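Beta-d-glucoside glucohydrolase (Hypocrea jecorina, PDB 3ZZ1) probably hydrolyses terminal, non-reducing beta-D-glucosyl residues with release of beta-D-glucose, as a secreted family 3 beta-glucosidase of the cellulose-degradation pathway. Local coordinates at residues 179-184 and 216-221; 185-190 and 673-678. One frame throughout, in Å; residues are numbered along the deposited sequence. Where two conformers were deposited one is given.

Contact 1: residues 179-184 and 216-221; sequences RTLHEL and QYTLQT
Leu181 and His182 on helix 178-194 meet Tyr217 and Thr218 on the first turns of helix 216-226 across a wide gap. The axes of the short segments run broadly the same way, crossing at -36°, yet come no nearer than 13.0 Å, and the closest pair of alpha carbons, Leu181 CA and Thr218 CA, is 9.3 Å apart. At such a spacing the backbones cannot interlock, and the contact depends on how far a few side chains extend.

Tyr217 spans much of the gap. Its ring carbon CG stands anti to the backbone N (chi1 180°), which sends the phenol across to the other helix. His182 comes from the opposite direction and donates a hydrogen bond from NE2 to the phenol oxygen; NE2 and Tyr217 OH are 2.8 Å apart in a nearly straight bond (170° at the hydrogen), and the oxygen lies in the imidazole plane. Beside this bond, one methyl of Leu181 does two jobs: CD2 sits at the edge of the Tyr217 ring, 4.0 Å from CE2, and is equally close to Thr218 CG2, the side chains of Leu181 and Thr218 crossing at about a right angle.

The phenol oxygen also bonds to Gln684 OE1, and the His182 ring stacks with Trp679, so residues of the C-terminal part of the chain close over this pair. A phenylalanine in place of Tyr217 would probably leave His182 NE2 and Gln684 OE1 without their shared partner. The in-plane bond, with Trp679 stacked on the ring, is likely to hold the imidazole's rotation, and two helices of the TIM-barrel-like N-terminal domain are tied through a small polar link flanked by an apolar contact.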
ATOM      1  N   ARG A 179      18.401  -2.838 -13.673  1.00 13.48           N
ATOM      2  CA  ARG A 179      17.149  -2.429 -14.310  1.00 13.20           C
ATOM      3  C   ARG A 179      15.937  -2.787 -13.452  1.00 12.92           C
ATOM      4  O   ARG A 179      15.023  -1.974 -13.311  1.00 13.05           O
ATOM      5  CB  ARG A 179      17.005  -2.995 -15.728  1.00 13.22           C
ATOM      6  CG  ARG A 179      15.802  -2.418 -16.475  1.00 13.12           C
ATOM      7  CD  ARG A 179      15.673  -2.956 -17.888  1.00 13.45           C
ATOM      8  NE  ARG A 179      14.354  -2.644 -18.437  1.00 12.82           N
ATOM      9  CZ  ARG A 179      13.756  -3.321 -19.413  1.00 12.46           C
ATOM     10  NH1 ARG A 179      14.353  -4.367 -19.975  1.00 11.38           N
ATOM     11  NH2 ARG A 179      12.547  -2.955 -19.821  1.00 11.94           N
ATOM     12  N   THR A 180      15.944  -3.988 -12.874  1.00 12.41           N
ATOM     13  CA  THR A 180      14.873  -4.437 -11.987  1.00 12.29           C
ATOM     14  C   THR A 180      14.759  -3.539 -10.757  1.00 12.35           C
ATOM     15  O   THR A 180      13.655  -3.142 -10.372  1.00 12.27           O
ATOM     16  CB  THR A 180      15.072  -5.907 -11.545  1.00 12.27           C
ATOM     17  OG1 THR A 180      15.102  -6.751 -12.701  1.00 12.80           O
ATOM     18  CG2 THR A 180      13.938  -6.369 -10.634  1.00 12.10           C
ATOM     19  N   LEU A 181      15.902  -3.223 -10.150  1.00 12.34           N
ATOM     20  CA  LEU A 181      15.937  -2.345  -8.989  1.00 12.40           C
ATOM     21  C   LEU A 181      15.250  -1.012  -9.284  1.00 12.28           C
ATOM     22  O   LEU A 181      14.432  -0.552  -8.490  1.00 12.24           O
ATOM     23  CB  LEU A 181      17.379  -2.124  -8.501  1.00 12.41           C
ATOM     24  CG  LEU A 181      17.601  -1.087  -7.384  1.00 12.69           C
ATOM     25  CD1 LEU A 181      16.899  -1.494  -6.097  1.00 12.78           C
ATOM     26  CD2 LEU A 181      19.079  -0.858  -7.125  1.00 12.35           C
ATOM     27  N   HIS A 182      15.571  -0.426 -10.438  1.00 12.14           N
ATOM     28  CA  HIS A 182      15.098   0.909 -10.810  1.00 11.85           C
ATOM     29  C   HIS A 182      13.676   0.928 -11.365  1.00 11.76           C
ATOM     30  O   HIS A 182      12.861   1.762 -10.970  1.00 11.95           O
ATOM     31  CB  HIS A 182      16.028   1.523 -11.852  1.00 11.63           C
ATOM     32  CG  HIS A 182      17.311   2.042 -11.290  1.00 11.88           C
ATOM     33  ND1 HIS A 182      17.451   3.332 -10.825  1.00 11.81           N
ATOM     34  CD2 HIS A 182      18.519   1.451 -11.131  1.00 11.22           C
ATOM     35  CE1 HIS A 182      18.684   3.510 -10.391  1.00 11.40           C
ATOM     36  NE2 HIS A 182      19.357   2.388 -10.572  1.00 12.34           N
ATOM     37  N   GLU A 183      13.400   0.017 -12.293  1.00 11.33           N
ATOM     38  CA  GLU A 183      12.198   0.073 -13.120  1.00 11.47           C
ATOM     39  C   GLU A 183      10.960  -0.525 -12.445  1.00 11.20           C
ATOM     40  O   GLU A 183       9.827  -0.178 -12.791  1.00 10.91           O
ATOM     41  CB  GLU A 183      12.463  -0.616 -14.459  1.00 11.31           C
ATOM     42  CG  GLU A 183      11.399  -0.394 -15.515  1.00 12.23           C
ATOM     43  CD  GLU A 183      11.828  -0.906 -16.872  1.00 12.51           C
ATOM     44  OE1 GLU A 183      12.987  -0.641 -17.276  1.00 12.55           O
ATOM     45  OE2 GLU A 183      11.006  -1.570 -17.536  1.00 12.85           O
ATOM     46  N   LEU A 184      11.184  -1.422 -11.493  1.00 10.93           N
ATOM     47  CA  LEU A 184      10.086  -2.063 -10.776  1.00 10.70           C
ATOM     48  C   LEU A 184       9.977  -1.545  -9.344  1.00 10.73           C
ATOM     49  O   LEU A 184       8.976  -0.932  -8.967  1.00 10.82           O
ATOM     50  CB  LEU A 184      10.242  -3.594 -10.801  1.00 10.42           C
ATOM     51  CG  LEU A 184       9.141  -4.469 -10.176  1.00  9.46           C
ATOM     52  CD1 LEU A 184       7.757  -4.135 -10.705  1.00  8.23           C
ATOM     53  CD2 LEU A 184       9.434  -5.940 -10.392  1.00  7.61           C
ATOM     54  N   GLN A 216      25.479   3.124  -0.055  1.00 13.91           N
ATOM     55  CA  GLN A 216      25.761   4.387  -0.729  0.50 13.61           C
ATOM     56  C   GLN A 216      25.062   4.489  -2.086  1.00 13.42           C
ATOM     57  O   GLN A 216      24.497   5.536  -2.419  1.00 13.24           O
ATOM     58  CB  GLN A 216      27.272   4.604  -0.870  0.50 13.62           C
ATOM     59  CG  GLN A 216      27.664   6.018  -1.279  0.50 13.99           C
ATOM     60  CD  GLN A 216      29.164   6.216  -1.335  0.50 14.84           C
ATOM     61  OE1 GLN A 216      29.722   6.527  -2.389  0.50 15.50           O
ATOM     62  NE2 GLN A 216      29.828   6.029  -0.200  0.50 15.06           N
ATOM     63  N   TYR A 217      25.088   3.409  -2.866  1.00 13.27           N
ATOM     64  CA  TYR A 217      24.436   3.426  -4.184  1.00 13.27           C
ATOM     65  C   TYR A 217      22.934   3.759  -4.109  1.00 13.08           C
ATOM     66  O   TYR A 217      22.481   4.723  -4.730  1.00 13.39           O
ATOM     67  CB  TYR A 217      24.687   2.136  -4.984  1.00 13.18           C
ATOM     68  CG  TYR A 217      24.008   2.156  -6.342  1.00 13.45           C
ATOM     69  CD1 TYR A 217      24.470   2.990  -7.362  1.00 12.71           C
ATOM     70  CD2 TYR A 217      22.889   1.363  -6.597  1.00 12.99           C
ATOM     71  CE1 TYR A 217      23.841   3.034  -8.602  1.00 12.62           C
ATOM     72  CE2 TYR A 217      22.260   1.390  -7.838  1.00 12.74           C
ATOM     73  CZ  TYR A 217      22.740   2.230  -8.836  1.00 12.97           C
ATOM     74  OH  TYR A 217      22.112   2.272 -10.067  1.00 12.27           O
ATOM     75  N   THR A 218      22.172   2.986  -3.339  1.00 12.97           N
ATOM     76  CA  THR A 218      20.716   3.184  -3.282  1.00 12.74           C
ATOM     77  C   THR A 218      20.313   4.469  -2.552  1.00 12.81           C
ATOM     78  O   THR A 218      19.417   5.188  -3.006  1.00 12.90           O
ATOM     79  CB  THR A 218      19.971   1.965  -2.675  1.00 12.66           C
ATOM     80  OG1 THR A 218      20.500   1.669  -1.381  1.00 12.21           O
ATOM     81  CG2 THR A 218      20.115   0.740  -3.568  1.00 12.44           C
ATOM     82  N   LEU A 219      20.982   4.761  -1.438  1.00 12.76           N
ATOM     83  CA  LEU A 219      20.679   5.958  -0.641  1.00 13.01           C
ATOM     84  C   LEU A 219      21.153   7.255  -1.295  1.00 12.79           C
ATOM     85  O   LEU A 219      20.381   8.201  -1.433  1.00 12.91           O
ATOM     86  CB  LEU A 219      21.265   5.854   0.774  1.00 12.93           C
ATOM     87  CG  LEU A 219      20.752   4.769   1.732  1.00 13.44           C
ATOM     88  CD1 LEU A 219      21.513   4.853   3.049  1.00 13.47           C
ATOM     89  CD2 LEU A 219      19.245   4.870   1.980  1.00 13.07           C
ATOM     90  N   GLN A 220      22.422   7.303  -1.684  1.00 12.67           N
ATOM     91  CA  GLN A 220      22.991   8.541  -2.207  1.00 12.73           C
ATOM     92  C   GLN A 220      22.765   8.686  -3.703  1.00 12.68           C
ATOM     93  O   GLN A 220      22.170   9.666  -4.145  1.00 12.73           O
ATOM     94  CB  GLN A 220      24.483   8.661  -1.865  1.00 12.70           C
ATOM     95  CG  GLN A 220      25.103  10.012  -2.222  1.00 12.67           C
ATOM     96  CD  GLN A 220      24.470  11.169  -1.461  1.00 12.68           C
ATOM     97  OE1 GLN A 220      24.415  11.171  -0.231  1.00 12.73           O
ATOM     98  NE2 GLN A 220      23.980  12.157  -2.197  1.00 12.71           N
ATOM     99  N   THR A 221      23.236   7.714  -4.479  1.00 12.76           N
ATOM    100  CA  THR A 221      23.185   7.822  -5.933  1.00 12.93           C
ATOM    101  C   THR A 221      21.754   7.730  -6.457  1.00 12.76           C
ATOM    102  O   THR A 221      21.306   8.624  -7.169  1.00 12.78           O
ATOM    103  CB  THR A 221      24.111   6.793  -6.621  1.00 13.15           C
ATOM    104  OG1 THR A 221      25.453   7.001  -6.174  1.00 13.85           O
ATOM    105  CG2 THR A 221      24.070   6.947  -8.136  1.00 13.29           C
TER

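Contact 2: residues 185-190 and 673-678; sequences YTWPFA and RRDLSY
Arg674 lies over one face of the Trp187 indole in a cation-pi interaction, with CZ 3.7 Å from the centroid of the five-membered ring and only 19° off its normal. The guanidinium is not quite flat on the indole, the two planes standing 30° apart. A bend at chi3 turns the end of the arginine over the ring, where NH2 sits 3.2 Å above the plane and toward the rim.

The hydrogen bonding comes from the same group. NH2 of Arg674 donates to the carbonyl oxygen of Trp187 at 3.0 Å, approaching tilted from the carbonyl plane in a rather bent bond (144° at the hydrogen). Arg674 is thus held twice by Trp187, through its indole face and its carbonyl oxygen, while NH1 forms a salt bridge with Asp191, farther along the same helix.

Simple packing completes the contact. Ala190 CB touches Arg674 NH2 at 3.6 Å, and Asp675 OD1 comes to the edge of the indole, 3.5 Å from Trp187 CZ2; that carboxylate has its salt bridge with Arg672. Trp686 also meets the indole, the planes at about 80°.

The arrangement is a buried interdomain cation-pi contact, in which an arginine from a loop between strands of the fibronectin type III-like domain packs on a helix of the N-terminal domain of this family 3 hydrolase.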
ATOM      1  N   TYR A 185      11.020  -1.776  -8.553  1.00 10.61           N
ATOM      2  CA  TYR A 185      10.958  -1.502  -7.117  1.00 10.20           C
ATOM      3  C   TYR A 185      11.140  -0.040  -6.713  1.00  9.90           C
ATOM      4  O   TYR A 185      10.436   0.438  -5.824  1.00  9.95           O
ATOM      5  CB  TYR A 185      11.889  -2.446  -6.351  1.00  9.96           C
ATOM      6  CG  TYR A 185      11.476  -3.885  -6.566  1.00 10.53           C
ATOM      7  CD1 TYR A 185      10.376  -4.418  -5.895  1.00 10.35           C
ATOM      8  CD2 TYR A 185      12.150  -4.699  -7.476  1.00 10.31           C
ATOM      9  CE1 TYR A 185       9.976  -5.728  -6.103  1.00 10.92           C
ATOM     10  CE2 TYR A 185      11.755  -6.012  -7.693  1.00 10.47           C
ATOM     11  CZ  TYR A 185      10.663  -6.517  -7.001  1.00 10.71           C
ATOM     12  OH  TYR A 185      10.254  -7.811  -7.205  1.00 11.31           O
ATOM     13  N   THR A 186      12.059   0.666  -7.363  1.00  9.60           N
ATOM     14  CA  THR A 186      12.309   2.078  -7.041  1.00  9.56           C
ATOM     15  C   THR A 186      11.210   2.978  -7.602  1.00  9.53           C
ATOM     16  O   THR A 186      10.896   4.008  -7.016  1.00  9.59           O
ATOM     17  CB  THR A 186      13.703   2.554  -7.526  1.00  9.27           C
ATOM     18  OG1 THR A 186      14.711   1.675  -7.020  1.00  9.50           O
ATOM     19  CG2 THR A 186      14.004   3.956  -7.018  1.00  9.87           C
ATOM     20  N   TRP A 187      10.626   2.570  -8.730  1.00  9.68           N
ATOM     21  CA  TRP A 187       9.563   3.326  -9.409  1.00  9.64           C
ATOM     22  C   TRP A 187       8.570   4.051  -8.475  1.00  9.66           C
ATOM     23  O   TRP A 187       8.383   5.267  -8.611  1.00  9.72           O
ATOM     24  CB  TRP A 187       8.820   2.424 -10.412  1.00  9.57           C
ATOM     25  CG  TRP A 187       7.675   3.096 -11.146  1.00  9.42           C
ATOM     26  CD1 TRP A 187       6.482   3.504 -10.613  1.00  9.28           C
ATOM     27  CD2 TRP A 187       7.614   3.408 -12.545  1.00  9.55           C
ATOM     28  NE1 TRP A 187       5.690   4.063 -11.586  1.00  9.21           N
ATOM     29  CE2 TRP A 187       6.357   4.018 -12.782  1.00 10.12           C
ATOM     30  CE3 TRP A 187       8.500   3.242 -13.620  1.00 10.04           C
ATOM     31  CZ2 TRP A 187       5.963   4.460 -14.052  1.00  9.62           C
ATOM     32  CZ3 TRP A 187       8.107   3.681 -14.886  1.00 10.33           C
ATOM     33  CH2 TRP A 187       6.845   4.279 -15.087  1.00 10.63           C
ATOM     34  N   PRO A 188       7.916   3.317  -7.543  1.00  9.69           N
ATOM     35  CA  PRO A 188       6.924   3.986  -6.689  1.00  9.69           C
ATOM     36  C   PRO A 188       7.514   4.974  -5.677  1.00  9.59           C
ATOM     37  O   PRO A 188       6.803   5.872  -5.212  1.00  9.78           O
ATOM     38  CB  PRO A 188       6.241   2.820  -5.962  1.00  9.65           C
ATOM     39  CG  PRO A 188       7.222   1.708  -6.015  1.00  9.80           C
ATOM     40  CD  PRO A 188       7.897   1.857  -7.338  1.00  9.63           C
ATOM     41  N   PHE A 189       8.786   4.806  -5.331  1.00  9.40           N
ATOM     42  CA  PHE A 189       9.474   5.763  -4.465  1.00  9.24           C
ATOM     43  C   PHE A 189       9.737   7.072  -5.204  1.00  9.11           C
ATOM     44  O   PHE A 189       9.734   8.147  -4.590  1.00  9.41           O
ATOM     45  CB  PHE A 189      10.766   5.169  -3.904  1.00  9.05           C
ATOM     46  CG  PHE A 189      10.538   4.140  -2.834  1.00  9.69           C
ATOM     47  CD1 PHE A 189      10.426   4.520  -1.502  1.00  9.47           C
ATOM     48  CD2 PHE A 189      10.423   2.786  -3.157  1.00 10.35           C
ATOM     49  CE1 PHE A 189      10.213   3.569  -0.507  1.00 10.54           C
ATOM     50  CE2 PHE A 189      10.205   1.832  -2.172  1.00 10.26           C
ATOM     51  CZ  PHE A 189      10.104   2.226  -0.842  1.00 10.57           C
ATOM     52  N   ALA A 190       9.934   6.988  -6.520  1.00  8.76           N
ATOM     53  CA  ALA A 190      10.058   8.188  -7.353  1.00  8.73           C
ATOM     54  C   ALA A 190       8.769   9.013  -7.350  1.00  8.53           C
ATOM     55  O   ALA A 190       8.814  10.236  -7.255  1.00  8.44           O
ATOM     56  CB  ALA A 190      10.468   7.834  -8.773  1.00  8.67           C
ATOM     57  N   ARG A 673       6.131  11.029 -19.502  1.00 12.01           N
ATOM     58  CA  ARG A 673       7.266  10.514 -20.252  1.00 11.69           C
ATOM     59  C   ARG A 673       7.770   9.172 -19.703  1.00 11.73           C
ATOM     60  O   ARG A 673       8.080   8.259 -20.479  1.00 11.42           O
ATOM     61  CB  ARG A 673       8.416  11.518 -20.317  1.00 11.74           C
ATOM     62  CG  ARG A 673       9.550  11.001 -21.187  1.00 10.99           C
ATOM     63  CD  ARG A 673      10.741  11.925 -21.264  1.00 11.91           C
ATOM     64  NE  ARG A 673      11.737  11.357 -22.176  1.00 11.99           N
ATOM     65  CZ  ARG A 673      11.673  11.447 -23.500  1.00 11.36           C
ATOM     66  NH1 ARG A 673      10.671  12.094 -24.082  1.00 11.83           N
ATOM     67  NH2 ARG A 673      12.613  10.890 -24.244  1.00 11.96           N
ATOM     68  N   ARG A 674       7.840   9.058 -18.377  1.00 11.48           N
ATOM     69  CA  ARG A 674       8.317   7.828 -17.729  1.00 11.38           C
ATOM     70  C   ARG A 674       7.415   6.613 -18.000  1.00 11.30           C
ATOM     71  O   ARG A 674       7.877   5.471 -17.960  1.00 11.29           O
ATOM     72  CB  ARG A 674       8.529   8.044 -16.222  1.00 11.27           C
ATOM     73  CG  ARG A 674       7.249   8.193 -15.401  1.00 10.96           C
ATOM     74  CD  ARG A 674       7.532   8.797 -14.031  1.00 10.37           C
ATOM     75  NE  ARG A 674       8.267   7.890 -13.151  1.00  9.30           N
ATOM     76  CZ  ARG A 674       7.728   7.177 -12.162  1.00  9.25           C
ATOM     77  NH1 ARG A 674       6.422   7.241 -11.898  1.00  6.82           N
ATOM     78  NH2 ARG A 674       8.505   6.392 -11.426  1.00  9.18           N
ATOM     79  N   ASP A 675       6.139   6.867 -18.292  1.00 11.39           N
ATOM     80  CA  ASP A 675       5.184   5.797 -18.610  1.00 11.29           C
ATOM     81  C   ASP A 675       5.474   5.123 -19.952  1.00 11.20           C
ATOM     82  O   ASP A 675       4.931   4.059 -20.240  1.00 11.47           O
ATOM     83  CB  ASP A 675       3.741   6.319 -18.568  1.00 11.28           C
ATOM     84  CG  ASP A 675       3.340   6.833 -17.189  1.00 11.08           C
ATOM     85  OD1 ASP A 675       3.773   6.248 -16.166  1.00 11.08           O
ATOM     86  OD2 ASP A 675       2.586   7.828 -17.130  1.00  9.27           O
ATOM     87  N   LEU A 676       6.332   5.747 -20.759  1.00 11.10           N
ATOM     88  CA  LEU A 676       6.792   5.170 -22.028  1.00 10.84           C
ATOM     89  C   LEU A 676       8.290   4.835 -22.000  1.00 10.85           C
ATOM     90  O   LEU A 676       8.890   4.538 -23.039  1.00 10.89           O
ATOM     91  CB  LEU A 676       6.490   6.125 -23.196  1.00 10.67           C
ATOM     92  CG  LEU A 676       5.035   6.550 -23.442  1.00 10.54           C
ATOM     93  CD1 LEU A 676       4.959   7.594 -24.546  1.00  9.70           C
ATOM     94  CD2 LEU A 676       4.159   5.353 -23.788  1.00  9.76           C
ATOM     95  N   SER A 677       8.883   4.880 -20.809  1.00 10.78           N
ATOM     96  CA  SER A 677      10.327   4.694 -20.641  1.00 10.57           C
ATOM     97  C   SER A 677      10.713   3.370 -19.980  1.00 10.55           C
ATOM     98  O   SER A 677       9.924   2.771 -19.250  1.00 10.33           O
ATOM     99  CB  SER A 677      10.922   5.852 -19.828  1.00 10.45           C
ATOM    100  OG  SER A 677      10.653   7.102 -20.438  1.00 10.24           O
ATOM    101  N   TYR A 678      11.937   2.925 -20.254  1.00 10.73           N
ATOM    102  CA  TYR A 678      12.569   1.832 -19.528  1.00 10.84           C
ATOM    103  C   TYR A 678      13.885   2.375 -18.965  1.00 11.17           C
ATOM    104  O   TYR A 678      14.409   3.377 -19.457  1.00 11.00           O
ATOM    105  CB  TYR A 678      12.815   0.627 -20.451  1.00 10.96           C
ATOM    106  CG  TYR A 678      13.835   0.900 -21.537  1.00 11.20           C
ATOM    107  CD1 TYR A 678      13.453   1.462 -22.749  1.00 11.12           C
ATOM    108  CD2 TYR A 678      15.188   0.616 -21.336  1.00 11.75           C
ATOM    109  CE1 TYR A 678      14.381   1.735 -23.737  1.00 12.30           C
ATOM    110  CE2 TYR A 678      16.131   0.882 -22.319  1.00 11.93           C
ATOM    111  CZ  TYR A 678      15.721   1.440 -23.517  1.00 12.11           C
ATOM    112  OH  TYR A 678      16.639   1.706 -24.497  1.00 11.79           O
TER

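Contacts 1 and 2 occupy successive parts of helix 178-194, with their centres about 12 Å apart. Contact 1 joins two helices of the N-terminal domain and is also covered by residues of the fibronectin type III-like domain; in contact 2 that domain is itself the partner. The segments 179-184 and 185-190 are consecutive on one helix, and a probable hydrogen bond between Leu181 O and Thr186 OG1, 2.7 Å apart, ties them further. Another connection runs through 673-678, whose Tyr678 packs against the Arg179-Glu183 salt bridge, with Glu183 OE1 3.4 Å from Tyr678 CA. Both contacts lie on the same side of the chain's centre, about 20 Å and 17 Å from it.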